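Local coordinates for uncharacterized protein (Pyrococcus horikoshii, PDB 2P8T) that is of unknown function but pairs a probable helix-turn-helix N-terminal region with a helix-and-sheet region and may bind ATP, at residues Thr16-Leu21 with Ser178-Ala183; Asp93-Ile98 with Asp121-Met126; Met126-Lys131 with Arg142-Met147. All blocks are in the same frame, centred on the assembly; numbering follows the deposited sequence.

Contact 1: residues Thr16-Leu21 with Ser178-Ala183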
loop_
_atom_site.group_PDB
_atom_site.type_symbol
_atom_site.label_atom_id
_atom_site.label_comp_id
_atom_site.label_asym_id
_atom_site.label_seq_id
_atom_site.Cartn_x
_atom_site.Cartn_y
_atom_site.Cartn_z
ATOM N N THR A 16 -6.039 8.599 8.807
ATOM C CA THR A 16 -5.021 7.762 9.439
ATOM C C THR A 16 -3.679 7.854 8.697
ATOM O O THR A 16 -3.626 8.395 7.601
ATOM C CB THR A 16 -5.489 6.287 9.467
ATOM O OG1 THR A 16 -5.575 5.797 8.124
ATOM C CG2 THR A 16 -6.887 6.186 10.093
ATOM N N VAL A 17 -2.603 7.326 9.299
ATOM C CA VAL A 17 -1.303 7.241 8.610
ATOM C C VAL A 17 -1.448 6.450 7.293
ATOM O O VAL A 17 -0.778 6.753 6.304
ATOM C CB VAL A 17 -0.178 6.671 9.530
ATOM C CG1 VAL A 17 -0.434 5.209 9.875
ATOM C CG2 VAL A 17 1.199 6.837 8.911
ATOM N N GLU A 18 -2.364 5.479 7.267
ATOM C CA GLU A 18 -2.567 4.680 6.069
ATOM C C GLU A 18 -3.171 5.543 4.982
ATOM O O GLU A 18 -2.860 5.365 3.822
ATOM C CB GLU A 18 -3.451 3.449 6.343
ATOM C CG GLU A 18 -2.752 2.357 7.149
ATOM C CD GLU A 18 -2.849 2.540 8.646
ATOM O OE1 GLU A 18 -3.535 3.490 9.088
ATOM O OE2 GLU A 18 -2.250 1.718 9.382
ATOM N N ASP A 19 -4.043 6.486 5.364
ATOM C CA ASP A 19 -4.588 7.435 4.402
ATOM C C ASP A 19 -3.489 8.366 3.873
ATOM O O ASP A 19 -3.468 8.674 2.691
ATOM C CB ASP A 19 -5.719 8.276 5.026
ATOM C CG ASP A 19 -6.915 7.442 5.461
ATOM O OD1 ASP A 19 -7.360 6.539 4.696
ATOM O OD2 ASP A 19 -7.422 7.705 6.572
ATOM N N VAL A 20 -2.597 8.825 4.747
ATOM C CA VAL A 20 -1.468 9.681 4.333
ATOM C C VAL A 20 -0.641 8.892 3.327
ATOM O O VAL A 20 -0.418 9.360 2.200
ATOM C CB VAL A 20 -0.575 10.116 5.516
ATOM C CG1 VAL A 20 0.640 10.954 5.035
ATOM C CG2 VAL A 20 -1.393 10.880 6.586
ATOM N N LEU A 21 -0.248 7.674 3.705
ATOM C CA LEU A 21 0.569 6.850 2.793
ATOM C C LEU A 21 -0.128 6.623 1.455
ATOM O O LEU A 21 0.496 6.766 0.401
ATOM C CB LEU A 21 0.987 5.524 3.436
ATOM C CG LEU A 21 1.905 5.596 4.664
ATOM C CD1 LEU A 21 1.880 4.312 5.474
ATOM C CD2 LEU A 21 3.316 5.970 4.246
ATOM N N SER A 178 -6.127 -1.690 3.271
ATOM C CA SER A 178 -5.710 -2.839 4.067
ATOM C C SER A 178 -4.290 -3.289 3.706
ATOM O O SER A 178 -3.510 -3.657 4.596
ATOM C CB SER A 178 -6.702 -4.001 3.935
ATOM O OG SER A 178 -6.878 -4.419 2.582
ATOM N N ALA A 179 -3.950 -3.255 2.417
ATOM C CA ALA A 179 -2.566 -3.602 2.003
ATOM C C ALA A 179 -1.555 -2.614 2.614
ATOM O O ALA A 179 -0.503 -3.020 3.125
ATOM C CB ALA A 179 -2.458 -3.635 0.468
ATOM N N ILE A 180 -1.883 -1.322 2.580
ATOM C CA ILE A 180 -1.020 -0.302 3.176
ATOM C C ILE A 180 -0.915 -0.511 4.690
ATOM O O ILE A 180 0.150 -0.365 5.267
ATOM C CB ILE A 180 -1.460 1.134 2.784
ATOM C CG1 ILE A 180 -1.240 1.331 1.284
ATOM C CG2 ILE A 180 -0.649 2.196 3.592
ATOM C CD1 ILE A 180 -1.827 2.606 0.703
ATOM N N HIS A 181 -2.018 -0.899 5.331
ATOM C CA HIS A 181 -1.949 -1.198 6.765
ATOM C C HIS A 181 -0.897 -2.288 7.066
ATOM O O HIS A 181 -0.100 -2.149 7.973
ATOM C CB HIS A 181 -3.327 -1.614 7.275
ATOM C CG HIS A 181 -3.351 -1.926 8.736
ATOM N ND1 HIS A 181 -2.996 -1.005 9.696
ATOM C CD2 HIS A 181 -3.666 -3.062 9.399
ATOM C CE1 HIS A 181 -3.096 -1.558 10.893
ATOM N NE2 HIS A 181 -3.510 -2.804 10.740
ATOM N N VAL A 182 -0.908 -3.373 6.288
ATOM C CA VAL A 182 0.073 -4.464 6.452
ATOM C C VAL A 182 1.503 -3.981 6.188
ATOM O O VAL A 182 2.438 -4.269 6.953
ATOM C CB VAL A 182 -0.284 -5.704 5.561
ATOM C CG1 VAL A 182 0.757 -6.816 5.742
ATOM C CG2 VAL A 182 -1.718 -6.226 5.875
ATOM N N ALA A 183 1.668 -3.207 5.109
ATOM C CA ALA A 183 2.948 -2.585 4.779
ATOM C C ALA A 183 3.479 -1.748 5.935
ATOM O O ALA A 183 4.675 -1.849 6.331
ATOM C CB ALA A 183 2.780 -1.730 3.534
#

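Contact 2: residues Asp93-Ile98 with Asp121-Met126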
loop_
_atom_site.group_PDB
_atom_site.type_symbol
_atom_site.label_atom_id
_atom_site.label_comp_id
_atom_site.label_asym_id
_atom_site.label_seq_id
_atom_site.Cartn_x
_atom_site.Cartn_y
_atom_site.Cartn_z
ATOM N N ASP A 93 -10.129 -14.259 -6.846
ATOM C CA ASP A 93 -11.428 -14.924 -6.764
ATOM C C ASP A 93 -12.559 -13.928 -7.072
ATOM O O ASP A 93 -13.594 -13.929 -6.405
ATOM C CB ASP A 93 -11.620 -15.562 -5.369
ATOM C CG ASP A 93 -10.807 -16.854 -5.180
ATOM O OD1 ASP A 93 -10.857 -17.723 -6.078
ATOM O OD2 ASP A 93 -10.128 -17.007 -4.126
ATOM N N GLY A 94 -12.324 -13.052 -8.048
ATOM C CA GLY A 94 -13.320 -12.069 -8.487
ATOM C C GLY A 94 -13.477 -10.786 -7.676
ATOM O O GLY A 94 -14.315 -9.956 -8.016
ATOM N N TYR A 95 -12.699 -10.632 -6.600
ATOM C CA TYR A 95 -12.668 -9.394 -5.805
ATOM C C TYR A 95 -11.483 -8.507 -6.194
ATOM O O TYR A 95 -10.413 -9.031 -6.512
ATOM C CB TYR A 95 -12.553 -9.728 -4.315
ATOM C CG TYR A 95 -13.726 -10.504 -3.791
ATOM C CD1 TYR A 95 -14.916 -9.857 -3.456
ATOM C CD2 TYR A 95 -13.655 -11.882 -3.640
ATOM C CE1 TYR A 95 -16.006 -10.570 -2.993
ATOM C CE2 TYR A 95 -14.733 -12.605 -3.174
ATOM C CZ TYR A 95 -15.906 -11.944 -2.845
ATOM O OH TYR A 95 -16.984 -12.666 -2.367
ATOM N N PRO A 96 -11.659 -7.166 -6.150
ATOM C CA PRO A 96 -10.488 -6.300 -6.386
ATOM C C PRO A 96 -9.435 -6.483 -5.305
ATOM O O PRO A 96 -9.771 -6.566 -4.132
ATOM C CB PRO A 96 -11.066 -4.876 -6.336
ATOM C CG PRO A 96 -12.392 -5.004 -5.640
ATOM C CD PRO A 96 -12.892 -6.387 -5.909
ATOM N N GLY A 97 -8.168 -6.517 -5.711
ATOM C CA GLY A 97 -7.063 -6.668 -4.787
ATOM C C GLY A 97 -5.912 -5.718 -5.060
ATOM O O GLY A 97 -5.895 -5.014 -6.076
ATOM N N ILE A 98 -4.932 -5.724 -4.156
ATOM C CA ILE A 98 -3.742 -4.900 -4.287
ATOM C C ILE A 98 -2.533 -5.728 -3.821
ATOM O O ILE A 98 -2.605 -6.421 -2.813
ATOM C CB ILE A 98 -3.871 -3.603 -3.427
ATOM C CG1 ILE A 98 -4.854 -2.620 -4.069
ATOM C CG2 ILE A 98 -2.495 -2.946 -3.180
ATOM C CD1 ILE A 98 -4.246 -1.834 -5.247
ATOM N N ASP A 121 -10.667 -4.090 6.940
ATOM C CA ASP A 121 -11.732 -4.250 5.945
ATOM C C ASP A 121 -11.359 -5.011 4.663
ATOM O O ASP A 121 -12.061 -4.914 3.678
ATOM C CB ASP A 121 -12.414 -2.904 5.640
ATOM C CG ASP A 121 -13.170 -2.347 6.850
ATOM O OD1 ASP A 121 -13.978 -3.091 7.452
ATOM O OD2 ASP A 121 -12.932 -1.181 7.228
ATOM N N ALA A 122 -10.273 -5.781 4.705
ATOM C CA ALA A 122 -9.962 -6.749 3.642
ATOM C C ALA A 122 -10.923 -7.918 3.761
ATOM O O ALA A 122 -11.328 -8.266 4.870
ATOM C CB ALA A 122 -8.508 -7.254 3.789
ATOM N N LYS A 123 -11.256 -8.536 2.629
ATOM C CA LYS A 123 -12.000 -9.805 2.623
ATOM C C LYS A 123 -11.042 -10.953 2.876
ATOM O O LYS A 123 -11.395 -11.934 3.509
ATOM C CB LYS A 123 -12.752 -9.988 1.304
ATOM C CG LYS A 123 -13.412 -11.349 1.142
ATOM C CD LYS A 123 -14.433 -11.301 0.014
ATOM C CE LYS A 123 -15.754 -10.668 0.454
ATOM N NZ LYS A 123 -16.883 -11.655 0.555
ATOM N N GLY A 124 -9.810 -10.817 2.393
ATOM C CA GLY A 124 -8.775 -11.802 2.659
ATOM C C GLY A 124 -7.394 -11.211 2.412
ATOM O O GLY A 124 -7.276 -10.068 1.959
ATOM N N ALA A 125 -6.360 -11.965 2.749
ATOM C CA ALA A 125 -4.986 -11.540 2.423
ATOM C C ALA A 125 -4.027 -12.723 2.388
ATOM O O ALA A 125 -4.201 -13.686 3.132
ATOM C CB ALA A 125 -4.490 -10.464 3.411
ATOM N N MET A 126 -2.999 -12.617 1.544
ATOM C CA MET A 126 -1.861 -13.512 1.565
ATOM C C MET A 126 -0.642 -12.656 1.853
ATOM O O MET A 126 -0.551 -11.542 1.366
ATOM C CB MET A 126 -1.672 -14.180 0.182
ATOM C CG MET A 126 -2.701 -15.233 -0.176
ATOM S SD MET A 126 -2.525 -15.706 -1.956
ATOM C CE MET A 126 -3.605 -14.573 -2.748
#

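Contact 3: residues Met126-Lys131 with Arg142-Met147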
loop_
_atom_site.group_PDB
_atom_site.type_symbol
_atom_site.label_atom_id
_atom_site.label_comp_id
_atom_site.label_asym_id
_atom_site.label_seq_id
_atom_site.Cartn_x
_atom_site.Cartn_y
_atom_site.Cartn_z
ATOM N N MET A 126 -2.999 -12.617 1.544
ATOM C CA MET A 126 -1.861 -13.512 1.565
ATOM C C MET A 126 -0.642 -12.656 1.853
ATOM O O MET A 126 -0.551 -11.542 1.366
ATOM C CB MET A 126 -1.672 -14.180 0.182
ATOM C CG MET A 126 -2.701 -15.233 -0.176
ATOM S SD MET A 126 -2.525 -15.706 -1.956
ATOM C CE MET A 126 -3.605 -14.573 -2.748
ATOM N N ILE A 127 0.273 -13.139 2.673
ATOM C CA ILE A 127 1.577 -12.474 2.816
ATOM C C ILE A 127 2.676 -13.508 2.505
ATOM O O ILE A 127 2.917 -14.455 3.272
ATOM C CB ILE A 127 1.816 -11.789 4.198
ATOM C CG1 ILE A 127 0.730 -10.749 4.516
ATOM C CG2 ILE A 127 3.129 -10.988 4.159
ATOM C CD1 ILE A 127 -0.626 -11.313 4.985
ATOM N N LEU A 128 3.323 -13.300 1.367
ATOM C CA LEU A 128 4.195 -14.309 0.764
ATOM C C LEU A 128 5.639 -13.862 0.924
ATOM O O LEU A 128 5.896 -12.742 1.346
ATOM C CB LEU A 128 3.853 -14.470 -0.719
ATOM C CG LEU A 128 2.415 -14.890 -1.085
ATOM C CD1 LEU A 128 1.686 -13.767 -1.756
ATOM C CD2 LEU A 128 2.460 -16.130 -1.973
ATOM N N THR A 129 6.568 -14.738 0.560
ATOM C CA THR A 129 7.976 -14.385 0.526
ATOM C C THR A 129 8.526 -14.741 -0.868
ATOM O O THR A 129 7.786 -15.254 -1.732
ATOM C CB THR A 129 8.758 -15.030 1.696
ATOM O OG1 THR A 129 10.074 -14.479 1.778
ATOM C CG2 THR A 129 8.836 -16.554 1.577
ATOM N N VAL A 130 9.797 -14.411 -1.104
ATOM C CA VAL A 130 10.433 -14.676 -2.405
ATOM C C VAL A 130 11.633 -15.580 -2.178
ATOM O O VAL A 130 12.506 -15.255 -1.384
ATOM C CB VAL A 130 10.839 -13.361 -3.143
ATOM C CG1 VAL A 130 11.412 -13.681 -4.521
ATOM C CG2 VAL A 130 9.625 -12.440 -3.315
ATOM N N LYS A 131 11.635 -16.739 -2.835
ATOM C CA LYS A 131 12.736 -17.700 -2.755
ATOM C C LYS A 131 13.051 -18.222 -4.160
ATOM O O LYS A 131 12.140 -18.603 -4.893
ATOM C CB LYS A 131 12.357 -18.867 -1.828
ATOM C CG LYS A 131 13.455 -19.917 -1.662
ATOM C CD LYS A 131 12.966 -21.170 -0.960
ATOM C CE LYS A 131 13.994 -22.274 -1.045
ATOM N NZ LYS A 131 15.204 -21.973 -0.229
ATOM N N ARG A 142 5.634 -23.323 -1.603
ATOM C CA ARG A 142 4.952 -23.556 -2.874
ATOM C C ARG A 142 4.702 -22.225 -3.602
ATOM O O ARG A 142 4.421 -21.199 -2.957
ATOM C CB ARG A 142 3.640 -24.339 -2.647
ATOM C CG ARG A 142 2.568 -23.562 -1.871
ATOM C CD ARG A 142 1.450 -24.451 -1.282
ATOM N NE ARG A 142 0.285 -23.650 -0.927
ATOM C CZ ARG A 142 0.053 -23.100 0.267
ATOM N NH1 ARG A 142 0.884 -23.281 1.283
ATOM N NH2 ARG A 142 -1.039 -22.361 0.440
ATOM N N PRO A 143 4.829 -22.214 -4.941
ATOM C CA PRO A 143 4.623 -20.952 -5.644
ATOM C C PRO A 143 3.193 -20.476 -5.621
ATOM O O PRO A 143 2.258 -21.282 -5.728
ATOM C CB PRO A 143 5.048 -21.278 -7.081
ATOM C CG PRO A 143 5.921 -22.485 -6.931
ATOM C CD PRO A 143 5.241 -23.274 -5.876
ATOM N N LEU A 144 3.037 -19.168 -5.444
ATOM C CA LEU A 144 1.779 -18.466 -5.677
ATOM C C LEU A 144 1.121 -18.765 -7.034
ATOM O O LEU A 144 -0.094 -18.875 -7.119
ATOM C CB LEU A 144 2.047 -16.961 -5.622
ATOM C CG LEU A 144 0.912 -16.012 -5.994
ATOM C CD1 LEU A 144 -0.247 -16.153 -4.981
ATOM C CD2 LEU A 144 1.414 -14.573 -6.073
ATOM N N LYS A 145 1.915 -18.840 -8.106
ATOM C CA LYS A 145 1.337 -18.934 -9.457
ATOM C C LYS A 145 0.559 -20.238 -9.719
ATOM O O LYS A 145 -0.225 -20.333 -10.685
ATOM C CB LYS A 145 2.427 -18.747 -10.526
ATOM C CG LYS A 145 3.448 -19.856 -10.540
ATOM C CD LYS A 145 4.606 -19.511 -11.467
ATOM C CE LYS A 145 5.888 -20.196 -11.016
ATOM N NZ LYS A 145 5.775 -21.673 -10.853
ATOM N N GLU A 146 0.768 -21.229 -8.863
ATOM C CA GLU A 146 0.009 -22.480 -8.941
ATOM C C GLU A 146 -1.452 -22.276 -8.566
ATOM O O GLU A 146 -2.334 -22.919 -9.126
ATOM C CB GLU A 146 0.622 -23.533 -8.041
ATOM C CG GLU A 146 2.004 -23.969 -8.489
ATOM C CD GLU A 146 2.430 -25.267 -7.857
ATOM O OE1 GLU A 146 2.021 -25.545 -6.696
ATOM O OE2 GLU A 146 3.182 -26.010 -8.531
ATOM N N MET A 147 -1.703 -21.366 -7.626
ATOM C CA MET A 147 -3.074 -21.054 -7.203
ATOM C C MET A 147 -3.619 -19.839 -7.932
ATOM O O MET A 147 -4.800 -19.808 -8.267
ATOM C CB MET A 147 -3.140 -20.784 -5.677
ATOM C CG MET A 147 -2.766 -21.966 -4.752
ATOM S SD MET A 147 -3.137 -21.678 -2.978
ATOM C CE MET A 147 -4.954 -21.571 -3.116
#

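Contact 1: residues Thr16-Leu21 with Ser178-Ala183
E18 and H181 meet on the polar side of this helix pair, and L21 and I180 meet on the apolar side. The apolar part is the closely packed one. The CG2 methyl of I180 sits 3.7 Å from CB of L21 and 3.8 Å from CD1 of L21. It also lies 3.9 Å from O of E18, at the backbone of the facing helix. This methyl is anti to the backbone N of I180, which brings it up against the L21 side chain. Y184 and I195 also touch L21.

The other part is looser and partly exposed at H181. There one straight hydrogen bond does the work. ND1 of H181 donates to OE2 of E18 at 2.8 Å, with an N-H...acceptor angle of 173°. The carboxylate oxygen lies in the plane of the imidazole, at its edge. The ring nitrogen instead comes from above the carboxylate plane, 51° out of it. The bend of the E18 chain at chi2 lays CG alongside the H181 backbone, 3.7 Å from CA of H181, and turns the carboxylate to ND1. F120 stacks on the H181 ring.

The axes of segments 17-21 and 178-183 cross at 105° and come within 9.3 Å of each other. They bring the N-terminal family region, of the helix-turn-helix clan, against the DUF4443 region. Helix 17-26 starts here with a capping box. OG1 of T16 accepts from N of D19 at 3.2 Å, and N of T16 donates to OD2 of D19 at 2.8 Å. The other carboxylate oxygen, OD1 of D19, forms a salt bridge with K177, one turn before the I180 and H181 pair on helix 172-187.

Contact 2: residues Asp93-Ile98 with Asp121-Met126
Y95 turns its CG anti to its own carbonyl carbon (chi1 -62°), while K123 sends CG anti to its backbone N (chi1 173°) and then bends at chi3 and chi4. The two side chains meet at about a right angle. K123 lays its aliphatic part over one face of the tyrosine ring and brings its amine to the hydroxyl. The methylene part is a CH-pi contact. CD of K123 stands 3.4 Å from the ring centroid, 15° off the ring normal, nearly above the centre.

The pair bridges strands 95-102 and 124-131 of an antiparallel five-stranded sheet. These strands are not direct neighbours, because strand 163-168 runs between them. The backbones are accordingly far apart, and no backbone bond joins the two segments. P96 and I98 share backbone hydrogen bonds with A169 and T167 respectively, while K123 and G124 both face W168 and form a classic beta bulge.

Just before the bulge, D121 has positive phi. It is the C-prime residue of a Schellman motif that ends the preceding helix. The chain then passes through A122, which packs on A117.

The contact lies at the surface, and K123 is exposed. Its amine also has a weak, long ion pair with E170, whose side chain touches Y95 as well. The lysine therefore has an aromatic face under its methylenes and an acidic group near its charge. Replacing Y95 by an alanine would probably strip the K123 methylenes of their ring face and leave the amine without its hydroxyl partner, free to turn. Beyond CD, the chain stays close to the ring: K123 CE is 3.5 Å from Y95 CE1, and K123 NZ donates a hydrogen bond to Y95 OH at 3.1 Å.

Contact 3: residues Met126-Lys131 with Arg142-Met147
L144 meets M126 and L128, two side chains from the same side of one strand. CD1 of L144 is 3.8 Å from SD of M126. CB of L144 is 3.8 Å from CD2 of L128, and CD1 of L144 lies 4.0 Å from that same methyl. Both strand side chains cross L144 at about a right angle. No hydrogen bond links the segments.

In L144 the CG is anti to the backbone N (chi1 173°). Together with chi2 (64°) this turns CD1 toward the strand, where it touches both SD of M126 and CD2 of L128. M126 reaches out with an extended chi2 (170°), which sends its sulfur to L144.

The two segments belong to an antiparallel sheet and to the loop laid over one of its faces. Segment 126-131 is part of strand 124-131, flanked by strands 163-168 and 134-136. Segment 142-147 follows strand 134-136 and leads into helix 149-154.

Further out, I166, I135 and A152 pack on L144. I135 also shares a backbone hydrogen bond with L144, so the loop is tied to the edge strand of the sheet. F137 and W168 touch M126. F137 also has a cation-pi contact with R142, whose NH1 forms a salt bridge with D140.

Contacts 1 and 3 are buried, while contact 2 lies at the surface. Contact 1 is nearest the centre of the chain and joins the two family regions; contacts 2 and 3 lie wholly within the DUF4443 range. Both use strand 124-131 and share M126, with their centres about 15 Å apart. Their chemistry differs with place. Contact 1 mixes a histidine-carboxylate bond with aliphatic packing, contact 2 sets a lysine against a tyrosine, and contact 3 is wholly apolar. Helix 172-187 connects them: S178 and A179 pack on A122 and I98 of contact 2 respectively, and V182 packs on I127 of contact 3.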